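Local coordinates for uncharacterized protein Tm1382 (Thermotoga maritima, PDB 3E57) that is of unknown function but is probably a Nudix hydrolase, an enzyme that cleaves a nucleoside diphosphate linked to another moiety, its substrate not being established, at residues Val20-Asp25 with Tyr51-Glu56; Asp43-Leu48 with Ala118-Leu123; Val69-Val74 with Gly105-Gly110; Glu139-Ile144 with Gly157-Gly162. All blocks are in the same frame, centred on the assembly; numbering follows the deposited sequence.

Contacts 3 and 4 lie deep, with their centres about 7 Å from the centre of the chain; contact 2 lies somewhat further out, and contact 1 is partly buried, its centre about 17 Å from that of the chain. Contacts 1, 3 and 4 all reach the one mixed sheet: strand 66-77 of contact 3 lies between strand 17-22 of contact 1 and strand 155-163 of contact 4. Contact 2 instead joins two helices, and its Phe119 packs on Ala158 and Phe160 of contact 4. The chemistry changes accordingly: contact 4 is a bulged backbone ladder, contact 2 is wholly apolar, and contacts 1 and 3 have few direct backbone bonds, each supplemented by a bridging water.

Contact 1. Residues Val20-Asp25 with Tyr51-Glu56; sequences VVKTED and YGFFRE
Val20 and Phe53 form one antiparallel hydrogen-bonded beta bridge, which joins the end of strand 17-22 to strand 53-56 in the mixed sheet shared with the probable Nudix domain. Both backbone bonds are sound: Val20 N donates to Phe53 O at 2.8 Å with 164° at the hydrogen, and Phe53 N donates to Val20 O at 3.1 Å. The short strands cross at 106°, far from true antiparallel, and the next polar link is made by water. That water accepts from Lys22 N at 3.0 Å and donates to Asp25 OD2 at 2.6 Å. It also lies 2.4 Å from Tyr51 O, too short for confidence, so this third link is doubtful. Lys22 is the N-cap residue of helix 23-30 and Gly52 follows helix 41-51, which places the water between the start of one helix and the end of another. Val21 turns its backbone bonding to Lys67 on strand 66-77. CG2 of Val20 sits over one face of the Phe53 ring, 3.6 Å from the ring centroid, in a CH-pi contact. Phe53 CG lies between its own N and carbonyl carbon (chi1 62°); the ring's CE1 and CZ lie nearest Val20 CG2. Asp25 CG approaches Tyr51 CD1 obliquely at 3.3 Å. Beyond the bridge, Arg55 NH1 donates to Phe54 O at 3.0 Å, while Phe53 CD1 lies over the centre of the Arg55 guanidinium.

Contact 2. Residues Asp43-Leu48 with Ala118-Leu123; sequences DFLNFL and AFLKGL
Leu45 and Phe119 mark the nearest approach of the two backbones, with their CA atoms 8.3 Å apart. The axes of helix segments 43-48 and 118-123 stay 11.6 Å from each other and run at 114°, too wide a spacing for backbone contact; the helices meet through large apolar side chains alone. Phe119 is the hub. Its CG stands anti to the backbone N (chi1 179°), and the ring lies toward helix 41-51. There the edge of Phe44 is turned to its face in an offset edge-to-face pair, the centroids 5.5 Å apart and the planes at 77°; Phe44 CE2 reaches Phe119 CE1 at 3.8 Å. Leu48 brings CD1 to within 3.5 Å of Phe119 CD1, approaching obliquely. Leu45 CD2 also comes in obliquely, 4.0 Å from Phe119 CD2, and touches Leu120 CD2 at 4.3 Å. An alanine at Phe119 would probably open a gap between the helices, leaving the edge of Phe44 without its facing ring and Leu45 CD2 without its aromatic neighbour. Helix 115-130 is probably the helix of the Nudix motif, as its REVNEE sequence suggests. Both helices lie against the sheet: Phe119 packs on Val69 of strand 66-77 and on Ala158 and Phe160 of strand 155-163, while Leu48 touches Val69 and Phe44 touches Ala158, with Val107 of the preceding loop closing in on Phe119.

Contact 3. Residues Val69-Val74 with Gly105-Gly110; sequences VIPYVV and GHVREG
Ile70 and Pro71 meet Gly105, His106 and Val107 where the loop that precedes the probable Nudix helix, 115-130, runs past strand 66-77 of the central sheet. The tight part is carried by Ile70 and Pro71. Ile70 CD1 sits over one face of the His106 imidazole, 3.7 Å from its centroid and 18° off the ring normal, a CH-pi contact in which the two side chains lie side by side. With Ile70 CG1 beside the backbone N (chi1 -53°), a further bend at chi2 (-62°) puts CD1 over the ring. His106 NE2 is hydrogen-bonded to Gln68, which would help fix the ring's rotation. Pro71 packs closely too: its CD lies 3.1 Å from Gly105 O and 3.7 Å from Val107 CG2. Gly105 O is buried here without a partner, and Pro71, having no N-H, cannot supply one. The backbone link is looser. Gly105 N reaches Pro71 O at 3.4 Å, a weak hydrogen bond, and from Arg108 onward the loop departs from the strand, Glu109 forming a salt bridge with Arg17. Between the strand and Val107 a water replaces a direct bond, donating to Val69 O at 2.7 Å and accepting from Val107 N at 2.8 Å.

Contact 4. Residues Glu139-Ile144 with Gly157-Gly162; sequences EFLGLI and GALFLG
Leu141 and Gly142 both stand opposite Leu159, a classic beta bulge that shifts the register of the two antiparallel strands by one residue. Leu159 O accepts from two amides: Leu141 N at 2.8 Å and, weakly, Gly142 N at 3.4 Å. Gly142 has phi 159°, and a CB there would collide with the Leu141 carbonyl oxygen, so only glycine fits these backbone angles comfortably. The ladder resumes with Leu159 N donating to Gly142 O, and Ile144 and Gly157 exchange two backbone bonds; Glu139 and Leu161 do the same on the other side of the bulge. At Gly157 a CB would lie only 3.2 Å from Ile144 CB. Strands 131-145 and 155-163 belong to the mixed sheet of the Nudix alpha/beta/alpha sandwich. One face, with Phe140, Leu143, Ala158 and Phe160, turns partly to helix 115-130; the other, with Ile144 and Leu159, turns to helix 194-206. On the first face Phe140 directs its edge at the face of Phe160, the centroids 5.2 Å apart and the planes at 61°. Phe160 CG lies beside its backbone N (chi1 -62°), and the ring comes back toward strand 131-145, where CE1 is 3.5 Å from Phe140 CB. Replacing Phe160 by an alanine would probably leave the Phe140 edge without its facing ring and open a gap beside Phe119, which packs on it. Leu141 CD1 meets Leu159 CD2 at 4.1 Å and Leu161 CB at 4.2 Å. On the Phe140 face, Phe140 CE1 reaches Ala158 CB at 4.1 Å, with that methyl at the ring's edge.

Contact 1. Residues Val20-Asp25 with Tyr51-Glu56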
# COMPACT_ATOMS: atom_id res chain seq x y z
N VAL B 20 -10.73 18.72 -6.11
CA VAL B 20 -9.95 17.77 -6.89
C VAL B 20 -8.53 18.27 -7.10
O VAL B 20 -8.26 19.45 -6.89
CB VAL B 20 -10.62 17.50 -8.26
CG1 VAL B 20 -11.98 16.87 -8.07
CG2 VAL B 20 -10.75 18.81 -9.09
N VAL B 21 -7.64 17.37 -7.48
CA VAL B 21 -6.32 17.74 -8.00
C VAL B 21 -6.07 16.95 -9.28
O VAL B 21 -6.66 15.90 -9.48
CB VAL B 21 -5.18 17.45 -7.00
CG1 VAL B 21 -5.31 18.32 -5.77
CG2 VAL B 21 -5.16 15.96 -6.62
N LYS B 22 -5.23 17.49 -10.16
CA LYS B 22 -4.81 16.77 -11.35
C LYS B 22 -3.91 15.63 -10.90
O LYS B 22 -3.07 15.81 -10.03
CB LYS B 22 -4.06 17.67 -12.34
CG LYS B 22 -4.93 18.76 -12.98
CD LYS B 22 -4.31 19.34 -14.27
CE LYS B 22 -2.95 20.02 -14.03
NZ LYS B 22 -2.48 20.81 -15.23
N THR B 23 -4.11 14.45 -11.49
CA THR B 23 -3.29 13.30 -11.17
C THR B 23 -1.82 13.59 -11.47
O THR B 23 -0.94 13.23 -10.68
CB THR B 23 -3.76 12.05 -11.94
OG1 THR B 23 -5.14 11.81 -11.65
CG2 THR B 23 -2.96 10.83 -11.54
N GLU B 24 -1.53 14.29 -12.57
CA GLU B 24 -0.15 14.64 -12.90
C GLU B 24 0.51 15.50 -11.81
O GLU B 24 1.68 15.29 -11.48
CB GLU B 24 -0.03 15.31 -14.28
CG GLU B 24 -0.75 16.64 -14.45
CD GLU B 24 -0.58 17.22 -15.86
OE1 GLU B 24 0.57 17.58 -16.22
OE2 GLU B 24 -1.59 17.31 -16.59
N ASP B 25 -0.24 16.44 -11.23
CA ASP B 25 0.26 17.26 -10.12
C ASP B 25 0.49 16.41 -8.85
O ASP B 25 1.49 16.58 -8.15
CB ASP B 25 -0.72 18.39 -9.79
CG ASP B 25 -0.83 19.45 -10.90
OD1 ASP B 25 0.15 19.70 -11.63
OD2 ASP B 25 -1.92 20.04 -11.00
N TYR B 51 -2.37 23.32 -5.86
CA TYR B 51 -2.88 22.54 -6.99
C TYR B 51 -4.38 22.24 -6.95
O TYR B 51 -4.94 21.81 -7.96
CB TYR B 51 -2.11 21.22 -7.07
CG TYR B 51 -0.64 21.39 -7.34
CD1 TYR B 51 -0.18 21.75 -8.60
CD2 TYR B 51 0.30 21.18 -6.34
CE1 TYR B 51 1.17 21.90 -8.85
CE2 TYR B 51 1.65 21.33 -6.57
CZ TYR B 51 2.08 21.70 -7.83
OH TYR B 51 3.42 21.85 -8.07
N GLY B 52 -5.01 22.45 -5.81
CA GLY B 52 -6.42 22.13 -5.65
C GLY B 52 -7.33 23.06 -6.42
O GLY B 52 -7.03 24.25 -6.56
N PHE B 53 -8.42 22.51 -6.94
CA PHE B 53 -9.49 23.30 -7.55
C PHE B 53 -10.80 22.51 -7.45
O PHE B 53 -10.79 21.34 -7.07
CB PHE B 53 -9.16 23.66 -9.01
CG PHE B 53 -9.00 22.47 -9.93
CD1 PHE B 53 -9.99 22.15 -10.85
CD2 PHE B 53 -7.85 21.70 -9.89
CE1 PHE B 53 -9.84 21.06 -11.70
CE2 PHE B 53 -7.69 20.61 -10.75
CZ PHE B 53 -8.69 20.29 -11.65
N PHE B 54 -11.92 23.16 -7.75
CA PHE B 54 -13.23 22.52 -7.62
C PHE B 54 -13.88 22.23 -8.96
O PHE B 54 -13.71 22.98 -9.92
CB PHE B 54 -14.15 23.35 -6.74
CG PHE B 54 -13.65 23.51 -5.33
CD1 PHE B 54 -14.01 22.61 -4.35
CD2 PHE B 54 -12.81 24.56 -5.01
CE1 PHE B 54 -13.53 22.75 -3.05
CE2 PHE B 54 -12.33 24.71 -3.71
CZ PHE B 54 -12.69 23.80 -2.73
N ARG B 55 -14.61 21.11 -9.02
CA ARG B 55 -15.28 20.65 -10.24
C ARG B 55 -16.53 19.85 -9.88
O ARG B 55 -16.61 19.27 -8.80
CB ARG B 55 -14.34 19.76 -11.07
CG ARG B 55 -13.25 20.50 -11.84
CD ARG B 55 -13.81 21.41 -12.94
NE ARG B 55 -12.75 22.07 -13.72
CZ ARG B 55 -12.27 23.30 -13.51
NH1 ARG B 55 -12.74 24.07 -12.53
NH2 ARG B 55 -11.30 23.77 -14.29
N GLU B 56 -17.49 19.84 -10.80
CA GLU B 56 -18.72 19.06 -10.64
C GLU B 56 -18.41 17.60 -10.34
O GLU B 56 -17.58 16.99 -11.01
CB GLU B 56 -19.57 19.17 -11.92
CG GLU B 56 -20.82 18.29 -11.95
CD GLU B 56 -21.83 18.64 -10.87
OE1 GLU B 56 -21.87 19.82 -10.43
OE2 GLU B 56 -22.61 17.73 -10.49
O HOH W 1 -4.17 20.28 -9.71

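Contact 2. Residues Asp43-Leu48 with Ala118-Leu123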
# COMPACT_ATOMS: atom_id res chain seq x y z
N ASP B 43 2.77 20.09 4.37
CA ASP B 43 3.11 19.87 2.96
C ASP B 43 1.86 19.53 2.14
O ASP B 43 1.67 20.06 1.03
CB ASP B 43 4.14 18.73 2.80
CG ASP B 43 5.52 19.08 3.35
OD1 ASP B 43 5.80 20.28 3.59
OD2 ASP B 43 6.33 18.14 3.53
N PHE B 44 1.00 18.68 2.69
CA PHE B 44 -0.25 18.33 2.02
C PHE B 44 -1.19 19.53 1.83
O PHE B 44 -1.73 19.73 0.75
CB PHE B 44 -0.98 17.22 2.78
CG PHE B 44 -2.26 16.81 2.14
CD1 PHE B 44 -2.26 16.28 0.86
CD2 PHE B 44 -3.46 16.97 2.80
CE1 PHE B 44 -3.44 15.91 0.25
CE2 PHE B 44 -4.66 16.61 2.18
CZ PHE B 44 -4.63 16.07 0.91
N LEU B 45 -1.39 20.31 2.89
CA LEU B 45 -2.29 21.47 2.82
C LEU B 45 -1.77 22.51 1.83
O LEU B 45 -2.54 23.10 1.08
CB LEU B 45 -2.46 22.11 4.20
CG LEU B 45 -3.26 21.33 5.24
CD1 LEU B 45 -3.30 22.14 6.53
CD2 LEU B 45 -4.67 20.99 4.75
N ASN B 46 -0.45 22.72 1.84
CA ASN B 46 0.23 23.56 0.85
C ASN B 46 -0.00 23.03 -0.56
O ASN B 46 -0.29 23.79 -1.48
CB ASN B 46 1.73 23.63 1.14
CG ASN B 46 2.05 24.50 2.34
OD1 ASN B 46 1.23 25.31 2.78
ND2 ASN B 46 3.27 24.35 2.87
N PHE B 47 0.11 21.71 -0.72
CA PHE B 47 -0.17 21.05 -1.99
C PHE B 47 -1.59 21.35 -2.48
O PHE B 47 -1.81 21.63 -3.66
CB PHE B 47 0.06 19.54 -1.88
CG PHE B 47 -0.54 18.74 -2.99
CD1 PHE B 47 0.13 18.60 -4.19
CD2 PHE B 47 -1.76 18.10 -2.82
CE1 PHE B 47 -0.43 17.86 -5.23
CE2 PHE B 47 -2.31 17.36 -3.85
CZ PHE B 47 -1.64 17.24 -5.06
N LEU B 48 -2.56 21.31 -1.56
CA LEU B 48 -3.94 21.62 -1.89
C LEU B 48 -4.11 23.08 -2.33
O LEU B 48 -4.78 23.36 -3.30
CB LEU B 48 -4.88 21.35 -0.71
CG LEU B 48 -5.07 19.90 -0.28
CD1 LEU B 48 -6.08 19.84 0.87
CD2 LEU B 48 -5.51 19.06 -1.48
N ALA B 118 -11.40 25.01 2.69
CA ALA B 118 -12.53 24.14 2.35
C ALA B 118 -12.27 22.73 2.86
O ALA B 118 -13.17 22.08 3.38
CB ALA B 118 -12.77 24.11 0.84
N PHE B 119 -11.02 22.28 2.72
CA PHE B 119 -10.61 20.95 3.19
C PHE B 119 -10.85 20.82 4.69
O PHE B 119 -11.52 19.90 5.14
CB PHE B 119 -9.14 20.67 2.87
CG PHE B 119 -8.67 19.32 3.35
CD1 PHE B 119 -8.74 18.21 2.53
CD2 PHE B 119 -8.17 19.16 4.64
CE1 PHE B 119 -8.32 16.96 2.97
CE2 PHE B 119 -7.75 17.92 5.10
CZ PHE B 119 -7.82 16.82 4.26
N LEU B 120 -10.31 21.77 5.45
CA LEU B 120 -10.38 21.70 6.90
C LEU B 120 -11.82 21.74 7.43
O LEU B 120 -12.17 20.95 8.30
CB LEU B 120 -9.51 22.80 7.53
CG LEU B 120 -8.00 22.60 7.29
CD1 LEU B 120 -7.20 23.78 7.83
CD2 LEU B 120 -7.52 21.30 7.91
N LYS B 121 -12.65 22.61 6.88
CA LYS B 121 -14.07 22.66 7.29
C LYS B 121 -14.85 21.45 6.76
O LYS B 121 -15.65 20.86 7.49
CB LYS B 121 -14.74 23.98 6.88
CG LYS B 121 -14.49 25.08 7.90
CD LYS B 121 -15.34 26.31 7.64
CE LYS B 121 -14.82 27.54 8.40
NZ LYS B 121 -13.37 27.81 8.14
N GLY B 122 -14.59 21.08 5.51
CA GLY B 122 -15.21 19.89 4.91
C GLY B 122 -14.88 18.60 5.66
O GLY B 122 -15.73 17.73 5.81
N LEU B 123 -13.63 18.49 6.11
CA LEU B 123 -13.20 17.40 6.99
C LEU B 123 -14.10 17.30 8.24
O LEU B 123 -14.61 16.22 8.54
CB LEU B 123 -11.73 17.63 7.40
CG LEU B 123 -11.06 16.78 8.49
CD1 LEU B 123 -10.94 15.35 8.06
CD2 LEU B 123 -9.69 17.37 8.85

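Contact 3. Residues Val69-Val74 with Gly105-Gly110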
# COMPACT_ATOMS: atom_id res chain seq x y z
N VAL B 69 -10.28 14.69 -3.70
CA VAL B 69 -9.69 14.66 -2.36
C VAL B 69 -10.75 14.30 -1.31
O VAL B 69 -11.73 15.03 -1.13
CB VAL B 69 -9.05 16.00 -2.02
CG1 VAL B 69 -8.55 16.01 -0.58
CG2 VAL B 69 -7.92 16.28 -3.00
N ILE B 70 -10.52 13.17 -0.65
CA ILE B 70 -11.46 12.60 0.31
C ILE B 70 -10.84 12.58 1.70
O ILE B 70 -9.98 11.73 1.98
CB ILE B 70 -11.84 11.14 -0.09
CG1 ILE B 70 -12.32 11.07 -1.55
CG2 ILE B 70 -12.91 10.58 0.84
CD1 ILE B 70 -13.58 11.87 -1.82
N PRO B 71 -11.24 13.51 2.58
CA PRO B 71 -10.88 13.33 3.98
C PRO B 71 -11.48 12.02 4.49
O PRO B 71 -12.62 11.71 4.15
CB PRO B 71 -11.52 14.55 4.67
CG PRO B 71 -12.58 15.03 3.72
CD PRO B 71 -12.00 14.76 2.37
N TYR B 72 -10.71 11.25 5.25
CA TYR B 72 -11.08 9.89 5.65
C TYR B 72 -10.63 9.70 7.10
O TYR B 72 -9.43 9.62 7.38
CB TYR B 72 -10.40 8.89 4.73
CG TYR B 72 -10.96 7.48 4.81
CD1 TYR B 72 -12.23 7.19 4.30
CD2 TYR B 72 -10.23 6.44 5.35
CE1 TYR B 72 -12.75 5.92 4.36
CE2 TYR B 72 -10.76 5.15 5.40
CZ TYR B 72 -12.02 4.90 4.90
OH TYR B 72 -12.54 3.61 4.96
N VAL B 73 -11.59 9.64 8.01
CA VAL B 73 -11.30 9.71 9.42
C VAL B 73 -11.66 8.41 10.12
O VAL B 73 -12.80 7.95 10.05
CB VAL B 73 -12.07 10.87 10.09
CG1 VAL B 73 -11.65 11.01 11.55
CG2 VAL B 73 -11.82 12.18 9.33
N VAL B 74 -10.67 7.84 10.80
CA VAL B 74 -10.87 6.71 11.66
C VAL B 74 -11.04 7.26 13.07
O VAL B 74 -10.24 8.10 13.51
CB VAL B 74 -9.65 5.78 11.62
CG1 VAL B 74 -9.79 4.66 12.66
CG2 VAL B 74 -9.46 5.21 10.21
N GLY B 105 -15.76 11.70 2.97
CA GLY B 105 -16.67 12.42 2.10
C GLY B 105 -15.92 13.40 1.24
O GLY B 105 -14.73 13.61 1.43
N HIS B 106 -16.62 14.02 0.30
CA HIS B 106 -16.01 15.00 -0.59
C HIS B 106 -15.89 16.36 0.09
O HIS B 106 -16.64 16.67 1.02
CB HIS B 106 -16.83 15.12 -1.87
CG HIS B 106 -16.77 13.89 -2.72
ND1 HIS B 106 -17.58 12.80 -2.51
CD2 HIS B 106 -15.99 13.58 -3.78
CE1 HIS B 106 -17.31 11.86 -3.40
NE2 HIS B 106 -16.35 12.31 -4.19
N VAL B 107 -14.94 17.16 -0.36
CA VAL B 107 -14.85 18.55 0.08
C VAL B 107 -15.62 19.39 -0.95
O VAL B 107 -15.38 19.26 -2.14
CB VAL B 107 -13.39 19.02 0.19
CG1 VAL B 107 -13.31 20.51 0.53
CG2 VAL B 107 -12.65 18.17 1.24
N ARG B 108 -16.54 20.21 -0.46
CA ARG B 108 -17.41 21.00 -1.33
C ARG B 108 -16.88 22.42 -1.47
O ARG B 108 -16.30 22.97 -0.53
CB ARG B 108 -18.83 21.06 -0.77
CG ARG B 108 -19.51 19.71 -0.62
CD ARG B 108 -20.78 19.86 0.19
NE ARG B 108 -21.41 18.57 0.50
CZ ARG B 108 -22.31 18.38 1.46
NH1 ARG B 108 -22.70 19.38 2.25
NH2 ARG B 108 -22.81 17.16 1.65
N GLU B 109 -17.11 23.01 -2.63
CA GLU B 109 -16.67 24.39 -2.91
C GLU B 109 -17.14 25.41 -1.87
O GLU B 109 -16.42 26.38 -1.59
CB GLU B 109 -17.16 24.81 -4.30
CG GLU B 109 -16.50 26.07 -4.81
CD GLU B 109 -16.81 26.33 -6.27
OE1 GLU B 109 -17.84 25.82 -6.76
OE2 GLU B 109 -16.01 27.05 -6.92
N GLY B 110 -18.33 25.19 -1.32
CA GLY B 110 -18.89 26.07 -0.30
C GLY B 110 -18.35 25.87 1.10
O GLY B 110 -18.77 26.56 2.02
O HOH W 2 -13.51 16.33 -2.63

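Contact 4. Residues Glu139-Ile144 with Gly157-Gly162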
# COMPACT_ATOMS: atom_id res chain seq x y z
N GLU B 139 -5.37 13.66 14.07
CA GLU B 139 -3.96 13.46 13.77
C GLU B 139 -3.92 13.04 12.32
O GLU B 139 -4.44 11.99 11.99
CB GLU B 139 -3.39 12.37 14.67
CG GLU B 139 -1.88 12.15 14.50
CD GLU B 139 -1.34 10.94 15.27
OE1 GLU B 139 -2.10 10.32 16.07
OE2 GLU B 139 -0.16 10.59 15.07
N PHE B 140 -3.32 13.86 11.46
CA PHE B 140 -3.14 13.47 10.07
C PHE B 140 -2.08 12.37 9.97
O PHE B 140 -0.98 12.53 10.49
CB PHE B 140 -2.73 14.68 9.24
CG PHE B 140 -2.43 14.36 7.79
CD1 PHE B 140 -3.43 14.04 6.91
CD2 PHE B 140 -1.13 14.38 7.33
CE1 PHE B 140 -3.15 13.78 5.58
CE2 PHE B 140 -0.83 14.12 6.00
CZ PHE B 140 -1.84 13.82 5.13
N LEU B 141 -2.41 11.25 9.32
CA LEU B 141 -1.48 10.14 9.17
C LEU B 141 -0.80 10.12 7.81
O LEU B 141 0.38 9.86 7.72
CB LEU B 141 -2.19 8.81 9.43
CG LEU B 141 -2.88 8.62 10.78
CD1 LEU B 141 -3.41 7.19 10.89
CD2 LEU B 141 -1.93 8.93 11.93
N GLY B 142 -1.55 10.39 6.75
CA GLY B 142 -0.96 10.40 5.41
C GLY B 142 -2.00 10.21 4.33
O GLY B 142 -3.19 10.48 4.55
N LEU B 143 -1.55 9.71 3.19
CA LEU B 143 -2.37 9.58 1.99
C LEU B 143 -2.62 8.14 1.58
O LEU B 143 -1.73 7.28 1.66
CB LEU B 143 -1.67 10.27 0.83
CG LEU B 143 -1.46 11.78 0.99
CD1 LEU B 143 -0.95 12.37 -0.32
CD2 LEU B 143 -2.72 12.46 1.41
N ILE B 144 -3.83 7.90 1.10
CA ILE B 144 -4.21 6.59 0.55
C ILE B 144 -4.45 6.72 -0.94
O ILE B 144 -5.31 7.50 -1.38
CB ILE B 144 -5.51 6.04 1.15
CG1 ILE B 144 -5.42 5.97 2.68
CG2 ILE B 144 -5.82 4.69 0.52
CD1 ILE B 144 -6.74 5.55 3.35
N GLY B 157 -7.25 9.60 -0.76
CA GLY B 157 -7.65 9.67 0.63
C GLY B 157 -6.65 10.40 1.49
O GLY B 157 -5.45 10.21 1.34
N ALA B 158 -7.15 11.26 2.38
CA ALA B 158 -6.33 11.92 3.38
C ALA B 158 -6.74 11.28 4.69
O ALA B 158 -7.83 11.57 5.22
CB ALA B 158 -6.60 13.43 3.40
N LEU B 159 -5.88 10.41 5.21
CA LEU B 159 -6.19 9.60 6.37
C LEU B 159 -5.85 10.29 7.69
O LEU B 159 -4.71 10.71 7.91
CB LEU B 159 -5.42 8.29 6.30
CG LEU B 159 -5.58 7.31 7.46
CD1 LEU B 159 -7.05 6.88 7.65
CD2 LEU B 159 -4.67 6.09 7.19
N PHE B 160 -6.86 10.38 8.56
CA PHE B 160 -6.71 10.91 9.90
C PHE B 160 -7.15 9.91 10.92
O PHE B 160 -8.04 9.09 10.66
CB PHE B 160 -7.60 12.14 10.10
CG PHE B 160 -7.28 13.28 9.22
CD1 PHE B 160 -6.49 14.33 9.68
CD2 PHE B 160 -7.75 13.32 7.92
CE1 PHE B 160 -6.18 15.38 8.85
CE2 PHE B 160 -7.45 14.37 7.09
CZ PHE B 160 -6.67 15.40 7.56
N LEU B 161 -6.55 10.01 12.11
CA LEU B 161 -7.01 9.34 13.31
C LEU B 161 -7.64 10.41 14.21
O LEU B 161 -6.96 11.36 14.62
CB LEU B 161 -5.84 8.70 14.02
CG LEU B 161 -6.10 8.04 15.36
CD1 LEU B 161 -7.19 6.98 15.25
CD2 LEU B 161 -4.81 7.45 15.89
N GLY B 162 -8.92 10.28 14.49
CA GLY B 162 -9.60 11.22 15.39
C GLY B 162 -9.86 10.53 16.70
O GLY B 162 -10.58 9.53 16.73